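Local structure of lysozyme (Asticcacaulis excentricus, 6H9D) at residues H4-E18 with L76-F89. The protein belongs to the phage lysozyme family and, as the muramidase domain of SpmX, probably binds or cleaves peptidoglycan in cell morphogenesis and stalk synthesis. Sequence-based numbering, arbitrary orientation.
Sequences HKISRAGVELIKSFE and LTQNQFDALVSFCF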
loop_
_atom_site.group_PDB
_atom_site.type_symbol
_atom_site.label_atom_id
_atom_site.label_comp_id
_atom_site.label_asym_id
_atom_site.label_seq_id
_atom_site.Cartn_x
_atom_site.Cartn_y
_atom_site.Cartn_z
ATOM N N HIS A 4 -5.375 10.623 -10.738
ATOM C CA HIS A 4 -5.140 9.246 -11.113
ATOM C C HIS A 4 -6.056 8.299 -10.322
ATOM O O HIS A 4 -6.460 8.594 -9.183
ATOM C CB HIS A 4 -3.671 8.867 -10.878
ATOM C CG HIS A 4 -2.680 9.773 -11.524
ATOM N ND1 HIS A 4 -2.316 9.631 -12.857
ATOM C CD2 HIS A 4 -1.953 10.802 -11.020
ATOM C CE1 HIS A 4 -1.415 10.550 -13.151
ATOM N NE2 HIS A 4 -1.170 11.285 -12.034
ATOM N N LYS A 5 -6.295 7.130 -10.916
ATOM C CA LYS A 5 -7.007 6.012 -10.302
ATOM C C LYS A 5 -6.090 4.781 -10.294
ATOM O O LYS A 5 -5.310 4.572 -11.245
ATOM C CB LYS A 5 -8.293 5.713 -11.082
ATOM C CG LYS A 5 -9.298 6.859 -11.138
ATOM C CD LYS A 5 -10.289 6.756 -12.283
ATOM C CE LYS A 5 -10.718 8.112 -12.819
ATOM N NZ LYS A 5 -11.302 8.020 -14.180
ATOM N N ILE A 6 -6.205 3.954 -9.243
ATOM C CA ILE A 6 -5.394 2.745 -9.175
ATOM C C ILE A 6 -5.942 1.773 -10.223
ATOM O O ILE A 6 -7.151 1.571 -10.300
ATOM C CB ILE A 6 -5.342 2.123 -7.760
ATOM C CG1 ILE A 6 -4.371 0.941 -7.719
ATOM C CG2 ILE A 6 -6.714 1.713 -7.234
ATOM C CD1 ILE A 6 -3.908 0.599 -6.349
ATOM N N SER A 7 -5.051 1.211 -11.041
ATOM C CA SER A 7 -5.443 0.276 -12.089
ATOM C C SER A 7 -5.766 -1.086 -11.473
ATOM O O SER A 7 -5.471 -1.352 -10.305
ATOM C CB SER A 7 -4.364 0.146 -13.134
ATOM O OG SER A 7 -3.303 -0.652 -12.648
ATOM N N ARG A 8 -6.343 -1.966 -12.292
ATOM C CA ARG A 8 -6.598 -3.321 -11.883
ATOM C C ARG A 8 -5.280 -4.022 -11.527
ATOM O O ARG A 8 -5.204 -4.756 -10.547
ATOM C CB ARG A 8 -7.355 -4.067 -12.988
ATOM C CG ARG A 8 -7.745 -5.491 -12.624
ATOM C CD ARG A 8 -8.686 -6.076 -13.664
ATOM N NE ARG A 8 -8.627 -7.536 -13.715
ATOM C CZ ARG A 8 -9.389 -8.287 -14.503
ATOM N NH1 ARG A 8 -10.382 -7.730 -15.181
ATOM N NH2 ARG A 8 -9.155 -9.585 -14.616
ATOM N N ALA A 9 -4.234 -3.809 -12.329
ATOM C CA ALA A 9 -2.915 -4.421 -12.062
ATOM C C ALA A 9 -2.389 -3.977 -10.685
ATOM O O ALA A 9 -1.787 -4.774 -9.956
ATOM C CB ALA A 9 -1.942 -4.054 -13.161
ATOM N N GLY A 10 -2.598 -2.697 -10.364
ATOM C CA GLY A 10 -2.194 -2.086 -9.099
ATOM C C GLY A 10 -2.893 -2.736 -7.917
ATOM O O GLY A 10 -2.299 -3.053 -6.891
ATOM N N VAL A 11 -4.207 -2.949 -8.068
ATOM C CA VAL A 11 -4.983 -3.646 -7.056
ATOM C C VAL A 11 -4.444 -5.066 -6.871
ATOM O O VAL A 11 -4.265 -5.512 -5.754
ATOM C CB VAL A 11 -6.490 -3.633 -7.384
ATOM C CG1 VAL A 11 -7.253 -4.521 -6.421
ATOM C CG2 VAL A 11 -7.031 -2.204 -7.370
ATOM N N GLU A 12 -4.155 -5.767 -7.973
ATOM C CA GLU A 12 -3.682 -7.166 -7.881
ATOM C C GLU A 12 -2.317 -7.217 -7.169
ATOM O O GLU A 12 -2.060 -8.108 -6.371
ATOM C CB GLU A 12 -3.563 -7.820 -9.263
ATOM C CG GLU A 12 -4.879 -7.992 -10.000
ATOM C CD GLU A 12 -6.039 -8.553 -9.191
ATOM O OE1 GLU A 12 -5.833 -9.572 -8.490
ATOM O OE2 GLU A 12 -7.142 -7.965 -9.278
ATOM N N LEU A 13 -1.438 -6.257 -7.454
ATOM C CA LEU A 13 -0.154 -6.184 -6.764
ATOM C C LEU A 13 -0.379 -6.100 -5.242
ATOM O O LEU A 13 0.192 -6.839 -4.448
ATOM C CB LEU A 13 0.628 -4.966 -7.266
ATOM C CG LEU A 13 1.948 -4.741 -6.527
ATOM C CD1 LEU A 13 2.915 -5.864 -6.848
ATOM C CD2 LEU A 13 2.576 -3.398 -6.849
ATOM N N ILE A 14 -1.256 -5.187 -4.836
ATOM C CA ILE A 14 -1.507 -4.934 -3.433
ATOM C C ILE A 14 -2.082 -6.192 -2.776
ATOM O O ILE A 14 -1.648 -6.599 -1.691
ATOM C CB ILE A 14 -2.404 -3.693 -3.279
ATOM C CG1 ILE A 14 -1.587 -2.446 -3.633
ATOM C CG2 ILE A 14 -3.021 -3.615 -1.893
ATOM C CD1 ILE A 14 -2.363 -1.155 -3.627
ATOM N N LYS A 15 -3.021 -6.828 -3.471
ATOM C CA LYS A 15 -3.671 -8.025 -2.971
ATOM C C LYS A 15 -2.644 -9.159 -2.803
ATOM O O LYS A 15 -2.818 -10.030 -1.968
ATOM C CB LYS A 15 -4.774 -8.384 -3.964
ATOM C CG LYS A 15 -5.744 -9.465 -3.550
ATOM C CD LYS A 15 -6.683 -9.821 -4.692
ATOM C CE LYS A 15 -7.502 -8.629 -5.128
ATOM N NZ LYS A 15 -8.492 -8.994 -6.165
ATOM N N SER A 16 -1.597 -9.158 -3.626
ATOM C CA SER A 16 -0.630 -10.245 -3.670
ATOM C C SER A 16 0.163 -10.295 -2.366
ATOM O O SER A 16 0.705 -11.326 -2.032
ATOM C CB SER A 16 0.287 -10.123 -4.874
ATOM O OG SER A 16 1.186 -9.037 -4.712
ATOM N N PHE A 17 0.194 -9.187 -1.618
ATOM C CA PHE A 17 0.907 -9.125 -0.363
ATOM C C PHE A 17 -0.015 -9.469 0.812
ATOM O O PHE A 17 0.424 -9.486 1.958
ATOM C CB PHE A 17 1.552 -7.742 -0.157
ATOM C CG PHE A 17 2.422 -7.290 -1.297
ATOM C CD1 PHE A 17 3.495 -8.060 -1.700
ATOM C CD2 PHE A 17 2.173 -6.102 -1.973
ATOM C CE1 PHE A 17 4.272 -7.670 -2.778
ATOM C CE2 PHE A 17 2.981 -5.694 -3.020
ATOM C CZ PHE A 17 4.029 -6.490 -3.424
ATOM N N GLU A 18 -1.291 -9.661 0.507
ATOM C CA GLU A 18 -2.330 -9.899 1.529
ATOM C C GLU A 18 -2.870 -11.324 1.431
ATOM O O GLU A 18 -2.838 -11.899 0.360
ATOM C CB GLU A 18 -3.505 -8.958 1.285
ATOM C CG GLU A 18 -3.121 -7.500 1.220
ATOM C CD GLU A 18 -2.914 -6.921 2.598
ATOM O OE1 GLU A 18 -3.426 -7.504 3.535
ATOM O OE2 GLU A 18 -2.214 -5.926 2.717
ATOM N N LEU A 76 2.644 11.761 -13.150
ATOM C CA LEU A 76 3.020 10.356 -12.909
ATOM C C LEU A 76 2.495 9.486 -14.038
ATOM O O LEU A 76 1.488 9.824 -14.622
ATOM C CB LEU A 76 2.327 9.874 -11.634
ATOM C CG LEU A 76 2.766 10.487 -10.315
ATOM C CD1 LEU A 76 1.904 9.942 -9.205
ATOM C CD2 LEU A 76 4.220 10.191 -10.036
ATOM N N THR A 77 3.188 8.386 -14.287
ATOM C CA THR A 77 2.664 7.357 -15.204
ATOM C C THR A 77 1.716 6.471 -14.380
ATOM O O THR A 77 1.804 6.484 -13.146
ATOM C CB THR A 77 3.787 6.508 -15.808
ATOM O OG1 THR A 77 4.282 5.615 -14.821
ATOM C CG2 THR A 77 4.912 7.321 -16.389
ATOM N N GLN A 78 0.875 5.687 -15.040
ATOM C CA GLN A 78 -0.034 4.796 -14.287
ATOM C C GLN A 78 0.768 3.839 -13.394
ATOM O O GLN A 78 0.361 3.642 -12.285
ATOM C CB GLN A 78 -0.914 3.997 -15.236
ATOM C CG GLN A 78 -1.866 3.065 -14.517
ATOM C CD GLN A 78 -2.929 3.842 -13.791
ATOM O OE1 GLN A 78 -3.588 4.698 -14.358
ATOM N NE2 GLN A 78 -3.093 3.548 -12.521
ATOM N N ASN A 79 1.856 3.270 -13.905
ATOM C CA ASN A 79 2.701 2.329 -13.127
ATOM C C ASN A 79 3.286 3.035 -11.905
ATOM O O ASN A 79 3.327 2.425 -10.865
ATOM C CB ASN A 79 3.791 1.696 -13.982
ATOM C CG ASN A 79 3.231 0.758 -15.024
ATOM O OD1 ASN A 79 2.090 0.368 -14.947
ATOM N ND2 ASN A 79 4.028 0.401 -16.007
ATOM N N GLN A 80 3.721 4.279 -12.057
ATOM C CA GLN A 80 4.326 4.993 -10.944
ATOM C C GLN A 80 3.267 5.208 -9.858
ATOM O O GLN A 80 3.513 4.987 -8.671
ATOM C CB GLN A 80 4.907 6.327 -11.393
ATOM C CG GLN A 80 6.219 6.209 -12.157
ATOM C CD GLN A 80 6.590 7.522 -12.812
ATOM O OE1 GLN A 80 5.755 8.390 -13.034
ATOM N NE2 GLN A 80 7.866 7.683 -13.105
ATOM N N PHE A 81 2.076 5.587 -10.301
ATOM C CA PHE A 81 0.959 5.855 -9.401
ATOM C C PHE A 81 0.579 4.577 -8.648
ATOM O O PHE A 81 0.461 4.606 -7.451
ATOM C CB PHE A 81 -0.239 6.401 -10.175
ATOM C CG PHE A 81 -1.371 6.782 -9.260
ATOM C CD1 PHE A 81 -1.251 7.894 -8.442
ATOM C CD2 PHE A 81 -2.465 5.945 -9.101
ATOM C CE1 PHE A 81 -2.266 8.233 -7.557
ATOM C CE2 PHE A 81 -3.480 6.286 -8.220
ATOM C CZ PHE A 81 -3.362 7.415 -7.434
ATOM N N ASP A 82 0.406 3.473 -9.386
ATOM C CA ASP A 82 0.020 2.182 -8.833
ATOM C C ASP A 82 1.036 1.754 -7.752
ATOM O O ASP A 82 0.659 1.334 -6.677
ATOM C CB ASP A 82 -0.036 1.117 -9.927
ATOM C CG ASP A 82 -1.277 1.138 -10.804
ATOM O OD1 ASP A 82 -2.256 1.861 -10.469
ATOM O OD2 ASP A 82 -1.264 0.409 -11.798
ATOM N N ALA A 83 2.329 1.827 -8.079
ATOM C CA ALA A 83 3.405 1.452 -7.121
ATOM C C ALA A 83 3.393 2.374 -5.892
ATOM O O ALA A 83 3.614 1.897 -4.774
ATOM C CB ALA A 83 4.758 1.481 -7.787
ATOM N N LEU A 84 3.197 3.683 -6.104
ATOM C CA LEU A 84 3.159 4.625 -4.966
ATOM C C LEU A 84 1.939 4.355 -4.067
ATOM O O LEU A 84 2.052 4.475 -2.864
ATOM C CB LEU A 84 3.177 6.071 -5.459
ATOM C CG LEU A 84 4.525 6.553 -6.001
ATOM C CD1 LEU A 84 4.415 7.976 -6.503
ATOM C CD2 LEU A 84 5.636 6.447 -4.968
ATOM N N VAL A 85 0.797 3.986 -4.649
ATOM C CA VAL A 85 -0.386 3.652 -3.853
ATOM C C VAL A 85 -0.112 2.413 -2.992
ATOM O O VAL A 85 -0.447 2.384 -1.814
ATOM C CB VAL A 85 -1.618 3.445 -4.745
ATOM C CG1 VAL A 85 -2.764 2.838 -3.956
ATOM C CG2 VAL A 85 -2.066 4.747 -5.385
ATOM N N SER A 86 0.551 1.408 -3.574
ATOM C CA SER A 86 0.898 0.196 -2.875
ATOM C C SER A 86 1.813 0.543 -1.703
ATOM O O SER A 86 1.609 0.092 -0.562
ATOM C CB SER A 86 1.548 -0.822 -3.798
ATOM O OG SER A 86 1.913 -2.005 -3.076
ATOM N N PHE A 87 2.784 1.408 -1.992
ATOM C CA PHE A 87 3.809 1.785 -1.046
ATOM C C PHE A 87 3.176 2.602 0.098
ATOM O O PHE A 87 3.338 2.286 1.263
ATOM C CB PHE A 87 4.902 2.571 -1.766
ATOM C CG PHE A 87 5.989 3.088 -0.855
ATOM C CD1 PHE A 87 6.929 2.227 -0.321
ATOM C CD2 PHE A 87 6.058 4.430 -0.530
ATOM C CE1 PHE A 87 7.917 2.702 0.528
ATOM C CE2 PHE A 87 7.057 4.905 0.306
ATOM C CZ PHE A 87 7.982 4.040 0.839
ATOM N N CYS A 88 2.382 3.599 -0.280
ATOM C CA CYS A 88 1.688 4.467 0.653
ATOM C C CYS A 88 0.689 3.677 1.511
ATOM O O CYS A 88 0.616 3.902 2.701
ATOM C CB CYS A 88 1.001 5.612 -0.072
ATOM S SG CYS A 88 0.216 6.743 1.112
ATOM N N PHE A 89 -0.019 2.702 0.918
ATOM C CA PHE A 89 -0.900 1.809 1.653
ATOM C C PHE A 89 -0.124 1.057 2.733
ATOM O O PHE A 89 -0.598 0.871 3.857
ATOM C CB PHE A 89 -1.600 0.829 0.700
ATOM C CG PHE A 89 -2.635 -0.065 1.327
ATOM C CD1 PHE A 89 -3.697 0.466 2.041
ATOM C CD2 PHE A 89 -2.558 -1.444 1.194
ATOM C CE1 PHE A 89 -4.654 -0.357 2.612
ATOM C CE2 PHE A 89 -3.506 -2.272 1.776
ATOM C CZ PHE A 89 -4.575 -1.729 2.458
#
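Helix 8-16 and the 78-89 part of helix 78-91 run side by side in the same general direction, their axes 9.1 Å apart at closest and inclined by 29°, with Gly-10 CA only 4.8 Å from Asp-82 CA. Glycine suits this point because the Asp-82 side chain lies directly against its backbone. The carboxylate of Asp-82 grips the start of helix 8-16. Ser-7 N donates a nearly straight bond to Asp-82 OD1 (2.9 Å), on the syn side of that oxygen, while Ser-7 OG donates a very short one to Asp-82 OD2 (2.5 Å). With OG set between its own backbone N and carbonyl carbon (chi1 76°), the same hydroxyl accepts from Gly-10 N as N-cap. Gln-78 NE2 reaches Asp-82 OD1 from the opposite face of the carboxylate and also donates to Lys-5 O (2.8 Å), in the carbonyl plane; a primary amide has the two N-H groups this bridge needs. Beside this network, His-4 CB sits squarely over one face of the Phe-81 ring, 3.4 Å from its centroid, a CH-pi contact, and Val-85 CG2 lies against the opposite face, toward the rim. The longer arm of Ile-6 ends in CD1, packed tightly on Val-85 CG1 (3.5 Å). Further along, Ile-14 CG1 packs on the small Ser-86, whose OG bonds to Glu-142 and Arg-138 of helix 133-146. Three bonds thus hold the buried carboxylate, probably stabilising its negative charge and tying the lead-in and N-cap of helix 8-16 to helix 78-91.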